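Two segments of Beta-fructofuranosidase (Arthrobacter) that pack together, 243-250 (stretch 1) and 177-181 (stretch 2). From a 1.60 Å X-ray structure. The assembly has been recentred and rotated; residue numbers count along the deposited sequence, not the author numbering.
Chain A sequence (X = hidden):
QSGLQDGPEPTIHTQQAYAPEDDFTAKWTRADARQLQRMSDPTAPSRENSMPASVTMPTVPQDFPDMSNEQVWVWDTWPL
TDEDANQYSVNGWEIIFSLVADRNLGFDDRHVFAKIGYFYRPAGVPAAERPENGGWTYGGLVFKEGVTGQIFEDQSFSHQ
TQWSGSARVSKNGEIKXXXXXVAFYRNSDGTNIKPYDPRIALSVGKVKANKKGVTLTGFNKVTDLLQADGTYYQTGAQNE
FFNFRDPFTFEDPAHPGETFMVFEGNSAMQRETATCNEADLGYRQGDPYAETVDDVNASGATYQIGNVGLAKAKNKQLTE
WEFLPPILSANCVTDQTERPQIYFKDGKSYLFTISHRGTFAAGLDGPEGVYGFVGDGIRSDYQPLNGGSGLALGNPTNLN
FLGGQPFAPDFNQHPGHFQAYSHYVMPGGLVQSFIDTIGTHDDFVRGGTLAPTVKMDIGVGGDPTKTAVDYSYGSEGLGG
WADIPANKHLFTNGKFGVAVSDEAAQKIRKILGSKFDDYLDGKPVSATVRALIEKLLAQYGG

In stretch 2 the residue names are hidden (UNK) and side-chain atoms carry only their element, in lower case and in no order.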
# COMPACT_ATOMS: atom_id res chain seq x y z
N ASN A 243 -1.48 11.41 -11.41
CA ASN A 243 -1.73 10.34 -10.46
C ASN A 243 -2.70 10.78 -9.39
O ASN A 243 -2.58 11.89 -8.87
CB ASN A 243 -0.41 9.94 -9.81
CG ASN A 243 0.63 9.52 -10.83
OD1 ASN A 243 1.68 10.16 -11.00
ND2 ASN A 243 0.34 8.45 -11.50
N PHE A 244 -3.64 9.91 -9.05
CA PHE A 244 -4.65 10.22 -8.01
C PHE A 244 -5.32 8.91 -7.67
O PHE A 244 -6.12 8.40 -8.45
CB PHE A 244 -5.67 11.26 -8.48
CG PHE A 244 -6.59 11.73 -7.38
CD1 PHE A 244 -6.22 12.76 -6.54
CD2 PHE A 244 -7.83 11.14 -7.22
CE1 PHE A 244 -7.06 13.15 -5.50
CE2 PHE A 244 -8.68 11.54 -6.21
CZ PHE A 244 -8.29 12.55 -5.35
N ARG A 245 -4.91 8.30 -6.57
CA ARG A 245 -5.37 6.96 -6.23
C ARG A 245 -4.94 6.49 -4.86
O ARG A 245 -4.18 7.19 -4.18
CB ARG A 245 -4.85 5.95 -7.30
CG ARG A 245 -3.35 5.89 -7.47
CD ARG A 245 -3.00 4.82 -8.52
NE ARG A 245 -1.59 4.80 -8.84
CZ ARG A 245 -0.97 5.59 -9.70
NH1 ARG A 245 -1.62 6.49 -10.42
NH2 ARG A 245 0.33 5.43 -9.90
N ASP A 246 -5.46 5.33 -4.48
CA ASP A 246 -4.99 4.49 -3.36
C ASP A 246 -5.37 5.06 -1.97
O ASP A 246 -4.46 5.35 -1.18
CB ASP A 246 -3.48 4.31 -3.38
CG ASP A 246 -2.94 3.69 -4.69
OD1 ASP A 246 -3.73 3.15 -5.47
OD2 ASP A 246 -1.70 3.87 -4.96
N PRO A 247 -6.67 5.14 -1.66
CA PRO A 247 -7.10 5.67 -0.34
C PRO A 247 -6.84 4.68 0.81
O PRO A 247 -7.21 3.50 0.74
CB PRO A 247 -8.61 5.84 -0.52
CG PRO A 247 -8.97 4.81 -1.53
CD PRO A 247 -7.84 4.87 -2.51
N PHE A 248 -6.23 5.19 1.89
CA PHE A 248 -6.02 4.46 3.14
C PHE A 248 -6.58 5.33 4.28
O PHE A 248 -6.09 6.43 4.46
CB PHE A 248 -4.50 4.24 3.35
CG PHE A 248 -4.14 3.66 4.71
CD1 PHE A 248 -4.10 2.30 4.90
CD2 PHE A 248 -3.88 4.50 5.80
CE1 PHE A 248 -3.78 1.74 6.14
CE2 PHE A 248 -3.54 3.95 7.03
CZ PHE A 248 -3.52 2.59 7.22
N THR A 249 -7.56 4.81 5.01
CA THR A 249 -8.23 5.57 6.11
C THR A 249 -7.78 5.10 7.48
O THR A 249 -7.36 3.95 7.66
CB THR A 249 -9.78 5.53 6.03
OG1 THR A 249 -10.29 4.29 6.55
CG2 THR A 249 -10.29 5.82 4.63
N PHE A 250 -7.91 5.98 8.49
CA PHE A 250 -7.37 5.68 9.78
C PHE A 250 -7.84 6.74 10.77
O PHE A 250 -8.27 7.81 10.36
CB PHE A 250 -5.84 5.70 9.78
CG PHE A 250 -5.24 6.99 9.29
CD1 PHE A 250 -4.82 7.96 10.20
CD2 PHE A 250 -5.12 7.26 7.92
CE1 PHE A 250 -4.26 9.14 9.75
CE2 PHE A 250 -4.57 8.44 7.48
CZ PHE A 250 -4.14 9.39 8.39
N UNK A 177 -15.60 -0.50 1.69
CA UNK A 177 -14.53 -0.66 0.74
C UNK A 177 -14.19 0.70 0.08
O UNK A 177 -14.97 1.27 -0.67
c UNK A 177 -14.48 -3.07 -2.33
c UNK A 177 -12.57 -2.42 -0.85
c UNK A 177 -13.92 -2.00 -1.41
c UNK A 177 -14.91 -1.71 -0.29
N UNK A 178 -13.05 1.25 0.46
CA UNK A 178 -12.53 2.47 -0.16
C UNK A 178 -11.65 2.05 -1.33
O UNK A 178 -10.76 1.26 -1.15
c UNK A 178 -12.77 3.09 3.10
c UNK A 178 -13.58 3.57 4.13
c UNK A 178 -11.73 3.29 0.84
c UNK A 178 -14.23 4.79 3.98
c UNK A 178 -13.26 5.04 1.82
c UNK A 178 -12.58 3.84 1.95
c UNK A 178 -14.07 5.53 2.84
N UNK A 179 -11.90 2.59 -2.50
CA UNK A 179 -11.12 2.19 -3.66
C UNK A 179 -10.99 3.31 -4.68
O UNK A 179 -11.50 4.40 -4.49
c UNK A 179 -15.44 1.50 -4.83
c UNK A 179 -15.51 1.49 -6.21
c UNK A 179 -13.15 1.11 -6.35
c UNK A 179 -14.39 1.30 -6.98
c UNK A 179 -13.05 1.11 -4.96
c UNK A 179 -11.71 0.92 -4.28
c UNK A 179 -14.21 1.31 -4.20
N UNK A 180 -10.24 3.05 -5.73
CA UNK A 180 -10.05 4.00 -6.79
C UNK A 180 -10.87 3.54 -7.98
O UNK A 180 -10.61 2.48 -8.55
c UNK A 180 -8.57 4.17 -7.18
o UNK A 180 -7.74 4.30 -6.01
c UNK A 180 -8.37 5.38 -8.11
N UNK A 181 -11.83 4.36 -8.36
CA UNK A 181 -12.79 4.01 -9.40
C UNK A 181 -12.39 4.80 -10.63
O UNK A 181 -12.35 6.02 -10.57
c UNK A 181 -14.21 4.36 -8.92
o UNK A 181 -16.51 3.97 -9.54
o UNK A 181 -15.01 2.77 -10.58
c UNK A 181 -15.31 3.66 -9.73

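Position 177 is the first residue of this stretch, in a strand already under way, with four side-chain carbons and no heteroatom, forked at the second carbon from the backbone. Nothing on stretch 1 comes within contact range of it; the side chain is out of reach of stretch 1. The fork, one carbon removed from CB, is enough to settle the identity: Leu 177. It lies outside this contact altogether.

Position 178 carries seven carbons, one leading into a ring of six, with no oxygen on the ring. Its CA-to-CB bond points toward stretch 1. The methyl CG2 of Thr 249 sits 3.9 Å from the ring centroid and 5° off the ring normal, so it stands almost directly over the face. Closer to the backbone, CG of Pro 247 lies 3.9 Å from CB of position 178. An all-carbon six-membered ring on a single methylene is Phe 178. Its chi1 in the m well, at -66°, goes with a ring whose face is offered to the threonine methyl, a CH-pi contact; the nearest ring atom, CD2, is 4.0 Å from Thr 249 CG2.

Position 179 has the same atoms, one carbon and then a ring of six carbons, but here the CA-to-CB bond points away from stretch 1, as the alternation of a strand leads one to expect. No side-chain atom comes into contact range. What stretch 1 meets is backbone, with CG of Pro 247 lying 3.8 Å from N of position 179. The atoms give Phe 179, a second phenylalanine, whose CA-to-CB bond points away and whose backbone does the touching.

Position 180 has three side-chain atoms, with CB carrying one oxygen and one carbon. The CA-to-CB bond again points toward stretch 1, and the oxygen lies 2.9 Å from the backbone N of Asp 246. A hydroxyl and a methyl on one branched carbon make Thr 180. The N-H of Asp 246 donates to OG1 at an angle of 179°, essentially straight. Around this bond the packing is close: CD of Pro 247 is 3.5 Å from Thr 180 OG1, and O of Phe 244 is 3.8 Å from Thr 180 CG2.

Position 181 shows two carbons, the second bearing two oxygens, a short carboxylate. Its side chain is out of reach of stretch 1. This is Asp 181.

The two strands run nearly antiparallel, at 165° between their directions, with axes 5.8 Å apart at closest approach. No backbone-to-backbone hydrogen bond joins these segments; the one hydrogen bond across the contact runs from main chain to side chain. The rule a designer can read is alternation with a polar anchor. Phe 178 and Thr 180 face stretch 1, while Phe 179 turns away. Thr 180 receives the Asp 246 N-H, Pro 247 packs on C and CB of Phe 178, N of Phe 179 and OG1 of Thr 180, and Thr 249 lays its methyl over the face of the Phe 178 ring. The area buried is modest, 280 Å², and every residue in it is buried in the whole structure.

Stretch 2, residues 177-181: LFFTD
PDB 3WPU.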